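Local structure of mitochondrial dynamics protein MID49 (4WOY) at residues L46-Y58 with A66-E78. The protein serves as a mitochondrial outer-membrane receptor that recruits the dynamin-related protein Drp1, regulates its GTPase activity and promotes mitochondrial fission. The protein carries 1 engineered substitution. Numbering follows the deposited sequence.
Sequences LPFGALVPGGPLY and AEHVRLLAPLELE
The Y58 ring meets V69 at its edge, where CE1 lies 3.9 Å from V69 CG1, almost in the ring plane. On one face it carries P53 O, 4.1 Å above the ring centre. V69 CG1 is anti to the backbone N (chi1 179°), which brings it against both the ring edge and G54 O; CG2 turns to L57 CD2. The F48 ring has P74 O and A73 O near its plane, at the edge. Its CE1 touches L75 CD1 at 3.7 Å, the two side chains running side by side, and W115 packs against the ring edge-to-face. Between these rings, L51 CD2 presses on A73 CB at 3.5 Å. L71 CD1 reaches back to the P53 ring. V52 and L72 exchange both backbone hydrogen bonds, 2.8 Å from V52 N to L72 O. G54 and R70 also exchange both, but these are bent, and R70 N lies above the G54 carbonyl plane. R70 CG lies over G55 CA at 3.6 Å, and its guanidinium forms a salt bridge with D208. G49 N to P74 O and E76 N to P47 O flank a separate F48-L75 bridge, offset by one residue. Strand 52-54 thus lies antiparallel along strand 69-74 in the nucleotidyltransferase-like domain. Backbone bonds hold the pairing, while apolar F48, Y58 and L71 pack on helix 18-42.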
loop_
_atom_site.group_PDB
_atom_site.type_symbol
_atom_site.label_atom_id
_atom_site.label_comp_id
_atom_site.label_asym_id
_atom_site.label_seq_id
_atom_site.Cartn_x
_atom_site.Cartn_y
_atom_site.Cartn_z
ATOM N N LEU A 46 16.053 14.785 -13.845
ATOM C CA LEU A 46 15.606 14.193 -12.581
ATOM C C LEU A 46 15.899 12.702 -12.578
ATOM O O LEU A 46 15.267 11.943 -13.323
ATOM C CB LEU A 46 14.118 14.432 -12.347
ATOM C CG LEU A 46 13.647 15.878 -12.423
ATOM C CD1 LEU A 46 12.139 15.923 -12.201
ATOM C CD2 LEU A 46 14.397 16.737 -11.389
ATOM N N PRO A 47 16.848 12.277 -11.725
ATOM C CA PRO A 47 17.310 10.891 -11.725
ATOM C C PRO A 47 16.367 9.968 -10.948
ATOM O O PRO A 47 16.633 9.628 -9.796
ATOM C CB PRO A 47 18.691 10.988 -11.053
ATOM C CG PRO A 47 18.540 12.127 -10.117
ATOM C CD PRO A 47 17.614 13.113 -10.786
ATOM N N PHE A 48 15.259 9.603 -11.586
ATOM C CA PHE A 48 14.401 8.546 -11.109
ATOM C C PHE A 48 14.956 7.205 -11.602
ATOM O O PHE A 48 15.538 7.111 -12.679
ATOM C CB PHE A 48 12.951 8.743 -11.594
ATOM C CG PHE A 48 12.225 9.906 -10.952
ATOM C CD1 PHE A 48 11.667 9.785 -9.690
ATOM C CD2 PHE A 48 12.077 11.109 -11.628
ATOM C CE1 PHE A 48 10.995 10.844 -9.103
ATOM C CE2 PHE A 48 11.393 12.174 -11.062
ATOM C CZ PHE A 48 10.858 12.049 -9.786
ATOM N N GLY A 49 14.786 6.162 -10.807
ATOM C CA GLY A 49 15.118 4.829 -11.270
ATOM C C GLY A 49 13.968 4.341 -12.131
ATOM O O GLY A 49 12.970 5.041 -12.298
ATOM N N ALA A 50 14.117 3.138 -12.670
ATOM C CA ALA A 50 13.077 2.495 -13.464
ATOM C C ALA A 50 11.794 2.292 -12.660
ATOM O O ALA A 50 11.834 1.939 -11.481
ATOM C CB ALA A 50 13.592 1.141 -14.005
ATOM N N LEU A 51 10.657 2.511 -13.302
ATOM C CA LEU A 51 9.379 2.294 -12.649
ATOM C C LEU A 51 9.206 0.806 -12.361
ATOM O O LEU A 51 9.422 -0.025 -13.222
ATOM C CB LEU A 51 8.221 2.807 -13.516
ATOM C CG LEU A 51 8.179 4.267 -13.984
ATOM C CD1 LEU A 51 6.773 4.659 -14.414
ATOM C CD2 LEU A 51 8.676 5.214 -12.903
ATOM N N VAL A 52 8.829 0.483 -11.132
ATOM C CA VAL A 52 8.606 -0.895 -10.718
ATOM C C VAL A 52 7.156 -1.125 -10.306
ATOM O O VAL A 52 6.675 -0.519 -9.346
ATOM C CB VAL A 52 9.509 -1.299 -9.530
ATOM C CG1 VAL A 52 9.212 -2.724 -9.096
ATOM C CG2 VAL A 52 10.982 -1.105 -9.874
ATOM N N PRO A 53 6.443 -1.969 -11.060
ATOM C CA PRO A 53 5.100 -2.373 -10.659
ATOM C C PRO A 53 5.170 -3.402 -9.544
ATOM O O PRO A 53 6.091 -4.223 -9.508
ATOM C CB PRO A 53 4.509 -2.961 -11.947
ATOM C CG PRO A 53 5.688 -3.460 -12.701
ATOM C CD PRO A 53 6.793 -2.465 -12.402
ATOM N N GLY A 54 4.219 -3.326 -8.618
ATOM C CA GLY A 54 4.214 -4.199 -7.462
ATOM C C GLY A 54 2.894 -4.122 -6.727
ATOM O O GLY A 54 1.929 -3.530 -7.225
ATOM N N GLY A 55 2.868 -4.705 -5.528
ATOM C CA GLY A 55 1.661 -4.810 -4.735
ATOM C C GLY A 55 1.155 -6.244 -4.693
ATOM O O GLY A 55 1.800 -7.157 -5.227
ATOM N N PRO A 56 -0.000 -6.453 -4.040
ATOM C CA PRO A 56 -0.586 -7.780 -3.834
ATOM C C PRO A 56 -0.821 -8.539 -5.139
ATOM O O PRO A 56 -0.832 -9.781 -5.130
ATOM C CB PRO A 56 -1.912 -7.470 -3.137
ATOM C CG PRO A 56 -1.639 -6.190 -2.395
ATOM C CD PRO A 56 -0.764 -5.400 -3.342
ATOM N N LEU A 57 -1.019 -7.821 -6.239
ATOM C CA LEU A 57 -1.172 -8.497 -7.529
ATOM C C LEU A 57 0.088 -9.297 -7.879
ATOM O O LEU A 57 0.007 -10.425 -8.359
ATOM C CB LEU A 57 -1.463 -7.498 -8.646
ATOM C CG LEU A 57 -1.237 -8.090 -10.041
ATOM C CD1 LEU A 57 -2.282 -9.170 -10.351
ATOM C CD2 LEU A 57 -1.227 -7.002 -11.112
ATOM N N TYR A 58 1.247 -8.696 -7.610
ATOM C CA TYR A 58 2.541 -9.313 -7.903
ATOM C C TYR A 58 3.067 -10.227 -6.813
ATOM O O TYR A 58 3.791 -11.165 -7.105
ATOM C CB TYR A 58 3.601 -8.231 -8.187
ATOM C CG TYR A 58 3.403 -7.531 -9.511
ATOM C CD1 TYR A 58 2.508 -6.474 -9.637
ATOM C CD2 TYR A 58 4.083 -7.948 -10.640
ATOM C CE1 TYR A 58 2.303 -5.836 -10.856
ATOM C CE2 TYR A 58 3.883 -7.323 -11.872
ATOM C CZ TYR A 58 2.993 -6.266 -11.968
ATOM O OH TYR A 58 2.796 -5.644 -13.181
ATOM N N ALA A 66 -7.730 -6.656 -6.549
ATOM C CA ALA A 66 -8.623 -6.201 -5.479
ATOM C C ALA A 66 -8.077 -4.928 -4.881
ATOM O O ALA A 66 -8.817 -3.972 -4.658
ATOM C CB ALA A 66 -8.769 -7.262 -4.404
ATOM N N GLU A 67 -6.767 -4.926 -4.642
ATOM C CA GLU A 67 -6.056 -3.754 -4.153
ATOM C C GLU A 67 -5.457 -2.970 -5.311
ATOM O O GLU A 67 -5.390 -3.456 -6.455
ATOM C CB GLU A 67 -4.925 -4.161 -3.208
ATOM C CG GLU A 67 -5.338 -5.077 -2.103
ATOM C CD GLU A 67 -6.239 -4.395 -1.117
ATOM O OE1 GLU A 67 -6.051 -3.178 -0.890
ATOM O OE2 GLU A 67 -7.112 -5.082 -0.546
ATOM N N HIS A 68 -4.992 -1.765 -4.999
ATOM C CA HIS A 68 -4.229 -0.975 -5.954
ATOM C C HIS A 68 -3.011 -1.754 -6.411
ATOM O O HIS A 68 -2.523 -2.654 -5.717
ATOM C CB HIS A 68 -3.758 0.349 -5.343
ATOM C CG HIS A 68 -4.855 1.333 -5.135
ATOM N ND1 HIS A 68 -6.149 1.104 -5.539
ATOM C CD2 HIS A 68 -4.854 2.565 -4.558
ATOM C CE1 HIS A 68 -6.905 2.140 -5.221
ATOM N NE2 HIS A 68 -6.135 3.040 -4.631
ATOM N N VAL A 69 -2.539 -1.410 -7.597
ATOM C CA VAL A 69 -1.292 -1.917 -8.103
ATOM C C VAL A 69 -0.264 -0.791 -7.940
ATOM O O VAL A 69 -0.451 0.326 -8.457
ATOM C CB VAL A 69 -1.427 -2.361 -9.554
ATOM C CG1 VAL A 69 -0.084 -2.879 -10.101
ATOM C CG2 VAL A 69 -2.551 -3.389 -9.670
ATOM N N ARG A 70 0.793 -1.068 -7.182
ATOM C CA ARG A 70 1.804 -0.047 -6.928
ATOM C C ARG A 70 2.709 0.147 -8.143
ATOM O O ARG A 70 3.182 -0.817 -8.755
ATOM C CB ARG A 70 2.622 -0.396 -5.680
ATOM C CG ARG A 70 1.847 -1.252 -4.699
ATOM C CD ARG A 70 2.159 -0.976 -3.232
ATOM N NE ARG A 70 3.581 -0.891 -2.953
ATOM C CZ ARG A 70 4.075 -0.360 -1.841
ATOM N NH1 ARG A 70 3.261 0.114 -0.901
ATOM N NH2 ARG A 70 5.383 -0.302 -1.669
ATOM N N LEU A 71 2.887 1.405 -8.522
ATOM C CA LEU A 71 3.855 1.774 -9.529
ATOM C C LEU A 71 4.899 2.654 -8.823
ATOM O O LEU A 71 4.662 3.843 -8.537
ATOM C CB LEU A 71 3.175 2.484 -10.690
ATOM C CG LEU A 71 3.976 2.539 -11.978
ATOM C CD1 LEU A 71 4.396 1.128 -12.337
ATOM C CD2 LEU A 71 3.158 3.154 -13.100
ATOM N N LEU A 72 6.036 2.035 -8.509
ATOM C CA LEU A 72 7.094 2.677 -7.741
ATOM C C LEU A 72 8.013 3.444 -8.667
ATOM O O LEU A 72 8.501 2.883 -9.640
ATOM C CB LEU A 72 7.910 1.650 -6.967
ATOM C CG LEU A 72 7.213 0.756 -5.954
ATOM C CD1 LEU A 72 8.236 0.108 -5.031
ATOM C CD2 LEU A 72 6.171 1.538 -5.174
ATOM N N ALA A 73 8.208 4.731 -8.375
ATOM C CA ALA A 73 9.175 5.578 -9.071
ATOM C C ALA A 73 10.246 6.041 -8.063
ATOM O O ALA A 73 10.035 7.006 -7.325
ATOM C CB ALA A 73 8.478 6.776 -9.745
ATOM N N PRO A 74 11.373 5.313 -7.993
ATOM C CA PRO A 74 12.395 5.622 -6.978
ATOM C C PRO A 74 13.233 6.847 -7.305
ATOM O O PRO A 74 13.772 6.964 -8.395
ATOM C CB PRO A 74 13.261 4.358 -6.945
ATOM C CG PRO A 74 13.053 3.707 -8.288
ATOM C CD PRO A 74 11.648 4.048 -8.707
ATOM N N LEU A 75 13.321 7.761 -6.347
ATOM C CA LEU A 75 14.227 8.889 -6.457
ATOM C C LEU A 75 15.632 8.381 -6.210
ATOM O O LEU A 75 15.830 7.541 -5.321
ATOM C CB LEU A 75 13.873 9.974 -5.443
ATOM C CG LEU A 75 12.691 10.893 -5.739
ATOM C CD1 LEU A 75 11.356 10.202 -5.435
ATOM C CD2 LEU A 75 12.871 12.195 -4.960
ATOM N N GLU A 76 16.599 8.821 -7.013
ATOM C CA GLU A 76 17.982 8.471 -6.704
ATOM C C GLU A 76 18.623 9.653 -6.000
ATOM O O GLU A 76 19.004 10.624 -6.647
ATOM C CB GLU A 76 18.764 8.081 -7.956
ATOM C CG GLU A 76 18.229 6.795 -8.577
ATOM C CD GLU A 76 18.836 6.447 -9.908
ATOM O OE1 GLU A 76 19.563 7.284 -10.503
ATOM O OE2 GLU A 76 18.583 5.307 -10.350
ATOM N N LEU A 77 18.733 9.570 -4.676
ATOM C CA LEU A 77 19.316 10.659 -3.900
ATOM C C LEU A 77 20.855 10.533 -3.813
ATOM O O LEU A 77 21.388 9.429 -3.705
ATOM C CB LEU A 77 18.697 10.696 -2.501
ATOM C CG LEU A 77 17.188 10.956 -2.407
ATOM C CD1 LEU A 77 16.700 10.980 -0.954
ATOM C CD2 LEU A 77 16.839 12.252 -3.113
ATOM N N GLU A 78 21.568 11.648 -3.906
ATOM C CA GLU A 78 23.025 11.629 -3.692
ATOM C C GLU A 78 23.361 11.107 -2.291
ATOM O O GLU A 78 22.810 11.573 -1.304
ATOM C CB GLU A 78 23.656 13.021 -3.887
ATOM C CG GLU A 78 23.457 13.635 -5.272
ATOM C CD GLU A 78 22.102 14.332 -5.449
ATOM O OE1 GLU A 78 21.214 14.183 -4.582
ATOM O OE2 GLU A 78 21.934 15.042 -6.458
#